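Local coordinates for hypothetical protein DR_0824 (Deinococcus radiodurans, PDB 2IMR), which catalyses the zinc-dependent deamination of aminodeoxyfutalosine to futalosine in menaquinone biosynthesis, at residues 58-70 / 399-411. Residues are numbered along the deposited sequence; the frame is centred on the assembly and turned at random.
Sequences GVVVVGETVAAAG and TPFLRRGETWQEG
The beta hairpin of strands 57-62 and 65-70, joined by a type II' turn from Val62 to Thr65, is edged by the 399-411 loop, which bonds to the turn at Glu64 and to Val66 of 65-70, one of the two edge strands of the sheet. Three backbone hydrogen bonds make the join. Trp408 N reaches Glu64 O at 2.7 Å from above the carbonyl plane, whereas Val66 N points almost straight at Glu406 O, 2.9 Å away. Gly405 N, in the type II turn from Arg403 to Glu406, binds Val66 O at 3.0 Å in the carbonyl plane, and Arg404 CA adds a C-H...O contact to the same oxygen. Bridging is confined to Thr65 and Thr407, so the loop docks without becoming a full extra strand of this small sheet, which stands apart from the zinc-bearing barrel of the amidohydrolase fold. The Trp408 side chain points toward the hairpin. Its CG is anti to its own backbone N (chi1 168°), which turns one face of the indole to Val61, whose CG2 makes a CH-pi contact 4.1 Å from the five-membered ring centroid. Val66 CG2 meets the ring at its edge and also touches Leu402 CD1 at 3.8 Å. Ile91 of strand 90-91 touches Val59, Leu402 and Trp408, continuing this apolar cluster. At the exposed Arg403, NH1 forms a 2.8 Å salt bridge with Glu406 OE2, joining the two ends of the turn.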
loop_
_atom_site.group_PDB
_atom_site.type_symbol
_atom_site.label_atom_id
_atom_site.label_comp_id
_atom_site.label_asym_id
_atom_site.label_seq_id
_atom_site.Cartn_x
_atom_site.Cartn_y
_atom_site.Cartn_z
ATOM N N GLY A 58 -19.944 18.843 -3.300
ATOM C CA GLY A 58 -21.210 18.664 -3.980
ATOM C C GLY A 58 -21.013 18.384 -5.453
ATOM O O GLY A 58 -19.972 18.709 -6.031
ATOM N N VAL A 59 -22.017 17.762 -6.062
ATOM C CA VAL A 59 -21.979 17.437 -7.476
ATOM C C VAL A 59 -23.370 17.651 -8.047
ATOM O O VAL A 59 -24.345 17.119 -7.523
ATOM C CB VAL A 59 -21.589 15.965 -7.712
ATOM C CG1 VAL A 59 -21.551 15.672 -9.198
ATOM C CG2 VAL A 59 -20.234 15.672 -7.079
ATOM N N VAL A 60 -23.478 18.449 -9.101
ATOM C CA VAL A 60 -24.785 18.656 -9.703
ATOM C C VAL A 60 -24.879 17.695 -10.872
ATOM O O VAL A 60 -24.013 17.667 -11.747
ATOM C CB VAL A 60 -24.988 20.103 -10.198
ATOM C CG1 VAL A 60 -26.336 20.220 -10.910
ATOM C CG2 VAL A 60 -24.957 21.055 -9.019
ATOM N N VAL A 61 -25.930 16.891 -10.873
ATOM C CA VAL A 61 -26.117 15.919 -11.929
ATOM C C VAL A 61 -27.389 16.222 -12.708
ATOM O O VAL A 61 -28.417 16.571 -12.130
ATOM C CB VAL A 61 -26.199 14.486 -11.345
ATOM C CG1 VAL A 61 -26.363 13.469 -12.460
ATOM C CG2 VAL A 61 -24.941 14.185 -10.541
ATOM N N VAL A 62 -27.292 16.117 -14.026
ATOM C CA VAL A 62 -28.433 16.337 -14.904
ATOM C C VAL A 62 -28.593 15.026 -15.655
ATOM O O VAL A 62 -27.764 14.685 -16.499
ATOM C CB VAL A 62 -28.168 17.477 -15.910
ATOM C CG1 VAL A 62 -29.355 17.616 -16.859
ATOM C CG2 VAL A 62 -27.938 18.782 -15.163
ATOM N N GLY A 63 -29.645 14.281 -15.340
ATOM C CA GLY A 63 -29.839 12.997 -15.990
ATOM C C GLY A 63 -28.809 12.038 -15.419
ATOM O O GLY A 63 -28.850 11.718 -14.232
ATOM N N GLU A 64 -27.876 11.589 -16.254
ATOM C CA GLU A 64 -26.812 10.687 -15.816
ATOM C C GLU A 64 -25.473 11.348 -16.098
ATOM O O GLU A 64 -24.439 10.678 -16.173
ATOM C CB GLU A 64 -26.866 9.365 -16.583
ATOM C CG GLU A 64 -28.127 8.555 -16.389
ATOM C CD GLU A 64 -28.093 7.260 -17.175
ATOM O OE1 GLU A 64 -27.194 6.432 -16.917
ATOM O OE2 GLU A 64 -28.957 7.072 -18.058
ATOM N N THR A 65 -25.498 12.668 -16.251
ATOM C CA THR A 65 -24.295 13.431 -16.567
ATOM C C THR A 65 -23.956 14.488 -15.523
ATOM O O THR A 65 -24.836 15.192 -15.028
ATOM C CB THR A 65 -24.454 14.129 -17.936
ATOM O OG1 THR A 65 -24.805 13.155 -18.925
ATOM C CG2 THR A 65 -23.159 14.817 -18.347
ATOM N N VAL A 66 -22.674 14.602 -15.197
ATOM C CA VAL A 66 -22.229 15.588 -14.223
ATOM C C VAL A 66 -22.296 16.985 -14.838
ATOM O O VAL A 66 -21.722 17.232 -15.897
ATOM C CB VAL A 66 -20.777 15.318 -13.770
ATOM C CG1 VAL A 66 -20.333 16.389 -12.795
ATOM C CG2 VAL A 66 -20.678 13.939 -13.126
ATOM N N ALA A 67 -22.994 17.898 -14.174
ATOM C CA ALA A 67 -23.106 19.260 -14.681
ATOM C C ALA A 67 -21.951 20.084 -14.136
ATOM O O ALA A 67 -21.352 20.892 -14.848
ATOM C CB ALA A 67 -24.433 19.877 -14.258
ATOM N N ALA A 68 -21.644 19.869 -12.863
ATOM C CA ALA A 68 -20.567 20.592 -12.210
ATOM C C ALA A 68 -20.192 19.886 -10.918
ATOM O O ALA A 68 -20.995 19.146 -10.345
ATOM C CB ALA A 68 -21.003 22.020 -11.915
ATOM N N ALA A 69 -18.964 20.115 -10.471
ATOM C CA ALA A 69 -18.478 19.514 -9.238
ATOM C C ALA A 69 -17.558 20.503 -8.547
ATOM O O ALA A 69 -16.607 21.004 -9.149
ATOM C CB ALA A 69 -17.736 18.220 -9.538
ATOM N N GLY A 70 -17.860 20.790 -7.286
ATOM C CA GLY A 70 -17.055 21.722 -6.519
ATOM C C GLY A 70 -17.692 21.983 -5.172
ATOM O O GLY A 70 -18.312 21.093 -4.586
ATOM N N THR A 399 -6.987 7.219 -12.994
ATOM C CA THR A 399 -7.999 7.710 -12.064
ATOM C C THR A 399 -9.144 8.402 -12.795
ATOM O O THR A 399 -8.953 9.458 -13.403
ATOM C CB THR A 399 -7.408 8.727 -11.060
ATOM O OG1 THR A 399 -6.392 8.096 -10.270
ATOM C CG2 THR A 399 -8.500 9.263 -10.138
ATOM N N PRO A 400 -10.351 7.816 -12.748
ATOM C CA PRO A 400 -11.493 8.432 -13.425
ATOM C C PRO A 400 -11.622 9.889 -12.998
ATOM O O PRO A 400 -11.264 10.252 -11.875
ATOM C CB PRO A 400 -12.667 7.584 -12.950
ATOM C CG PRO A 400 -12.048 6.227 -12.800
ATOM C CD PRO A 400 -10.745 6.550 -12.101
ATOM N N PHE A 401 -12.115 10.728 -13.901
ATOM C CA PHE A 401 -12.285 12.139 -13.594
ATOM C C PHE A 401 -13.758 12.413 -13.329
ATOM O O PHE A 401 -14.634 11.836 -13.974
ATOM C CB PHE A 401 -11.788 12.995 -14.752
ATOM N N LEU A 402 -14.022 13.290 -12.371
ATOM C CA LEU A 402 -15.384 13.647 -12.016
ATOM C C LEU A 402 -15.565 15.128 -12.321
ATOM O O LEU A 402 -15.256 15.985 -11.491
ATOM C CB LEU A 402 -15.617 13.361 -10.527
ATOM C CG LEU A 402 -17.038 13.401 -9.962
ATOM C CD1 LEU A 402 -17.980 12.624 -10.864
ATOM C CD2 LEU A 402 -17.040 12.815 -8.555
ATOM N N ARG A 403 -16.047 15.425 -13.527
ATOM C CA ARG A 403 -16.257 16.807 -13.942
ATOM C C ARG A 403 -17.330 16.924 -15.020
ATOM O O ARG A 403 -17.828 15.918 -15.535
ATOM C CB ARG A 403 -14.946 17.406 -14.460
ATOM C CG ARG A 403 -14.420 16.765 -15.737
ATOM C CD ARG A 403 -12.998 17.241 -16.033
ATOM N NE ARG A 403 -12.505 16.810 -17.340
ATOM C CZ ARG A 403 -12.509 15.553 -17.776
ATOM N NH1 ARG A 403 -12.991 14.579 -17.013
ATOM N NH2 ARG A 403 -12.020 15.266 -18.977
ATOM N N ARG A 404 -17.677 18.163 -15.355
ATOM C CA ARG A 404 -18.691 18.450 -16.365
ATOM C C ARG A 404 -18.541 17.576 -17.606
ATOM O O ARG A 404 -17.453 17.467 -18.179
ATOM C CB ARG A 404 -18.612 19.925 -16.765
ATOM C CG ARG A 404 -19.600 20.341 -17.848
ATOM C CD ARG A 404 -19.231 21.703 -18.417
ATOM N NE ARG A 404 -20.166 22.151 -19.448
ATOM C CZ ARG A 404 -21.395 22.595 -19.202
ATOM N NH1 ARG A 404 -21.843 22.650 -17.956
ATOM N NH2 ARG A 404 -22.172 22.994 -20.203
ATOM N N GLY A 405 -19.640 16.950 -18.015
ATOM C CA GLY A 405 -19.612 16.107 -19.195
ATOM C C GLY A 405 -19.410 14.627 -18.931
ATOM O O GLY A 405 -19.831 13.794 -19.731
ATOM N N GLU A 406 -18.761 14.296 -17.820
ATOM C CA GLU A 406 -18.510 12.901 -17.477
ATOM C C GLU A 406 -19.795 12.215 -17.030
ATOM O O GLU A 406 -20.669 12.844 -16.434
ATOM C CB GLU A 406 -17.479 12.804 -16.349
ATOM C CG GLU A 406 -16.106 13.379 -16.673
ATOM C CD GLU A 406 -15.484 12.752 -17.905
ATOM O OE1 GLU A 406 -15.564 11.512 -18.047
ATOM O OE2 GLU A 406 -14.909 13.495 -18.727
ATOM N N THR A 407 -19.903 10.921 -17.319
ATOM C CA THR A 407 -21.076 10.148 -16.924
ATOM C C THR A 407 -21.046 9.984 -15.406
ATOM O O THR A 407 -20.034 9.554 -14.849
ATOM C CB THR A 407 -21.064 8.733 -17.556
ATOM O OG1 THR A 407 -21.036 8.839 -18.986
ATOM C CG2 THR A 407 -22.298 7.952 -17.138
ATOM N N TRP A 408 -22.138 10.341 -14.736
ATOM C CA TRP A 408 -22.206 10.189 -13.285
ATOM C C TRP A 408 -22.326 8.701 -12.979
ATOM O O TRP A 408 -23.237 8.035 -13.471
ATOM C CB TRP A 408 -23.418 10.930 -12.709
ATOM C CG TRP A 408 -23.698 10.577 -11.267
ATOM C CD1 TRP A 408 -24.781 9.897 -10.784
ATOM C CD2 TRP A 408 -22.862 10.854 -10.133
ATOM N NE1 TRP A 408 -24.673 9.736 -9.421
ATOM C CE2 TRP A 408 -23.505 10.315 -8.997
ATOM C CE3 TRP A 408 -21.634 11.507 -9.968
ATOM C CZ2 TRP A 408 -22.960 10.405 -7.711
ATOM C CZ3 TRP A 408 -21.092 11.599 -8.688
ATOM C CH2 TRP A 408 -21.756 11.049 -7.578
ATOM N N GLN A 409 -21.407 8.181 -12.172
ATOM C CA GLN A 409 -21.425 6.766 -11.818
ATOM C C GLN A 409 -21.706 6.553 -10.338
ATOM O O GLN A 409 -21.182 7.266 -9.484
ATOM C CB GLN A 409 -20.090 6.109 -12.177
ATOM C CG GLN A 409 -19.780 6.092 -13.666
ATOM C CD GLN A 409 -18.516 5.317 -13.986
ATOM O OE1 GLN A 409 -18.146 5.164 -15.152
ATOM N NE2 GLN A 409 -17.846 4.819 -12.949
ATOM N N GLU A 410 -22.538 5.562 -10.039
ATOM C CA GLU A 410 -22.880 5.258 -8.660
ATOM C C GLU A 410 -21.614 4.878 -7.897
ATOM O O GLU A 410 -21.556 4.984 -6.676
ATOM C CB GLU A 410 -23.893 4.112 -8.607
ATOM C CG GLU A 410 -24.509 3.919 -7.235
ATOM C CD GLU A 410 -25.691 2.968 -7.251
ATOM O OE1 GLU A 410 -25.543 1.818 -6.781
ATOM O OE2 GLU A 410 -26.766 3.378 -7.738
ATOM N N GLY A 411 -20.597 4.437 -8.632
ATOM C CA GLY A 411 -19.341 4.057 -8.007
ATOM C C GLY A 411 -18.630 5.215 -7.328
ATOM O O GLY A 411 -17.733 5.001 -6.509
#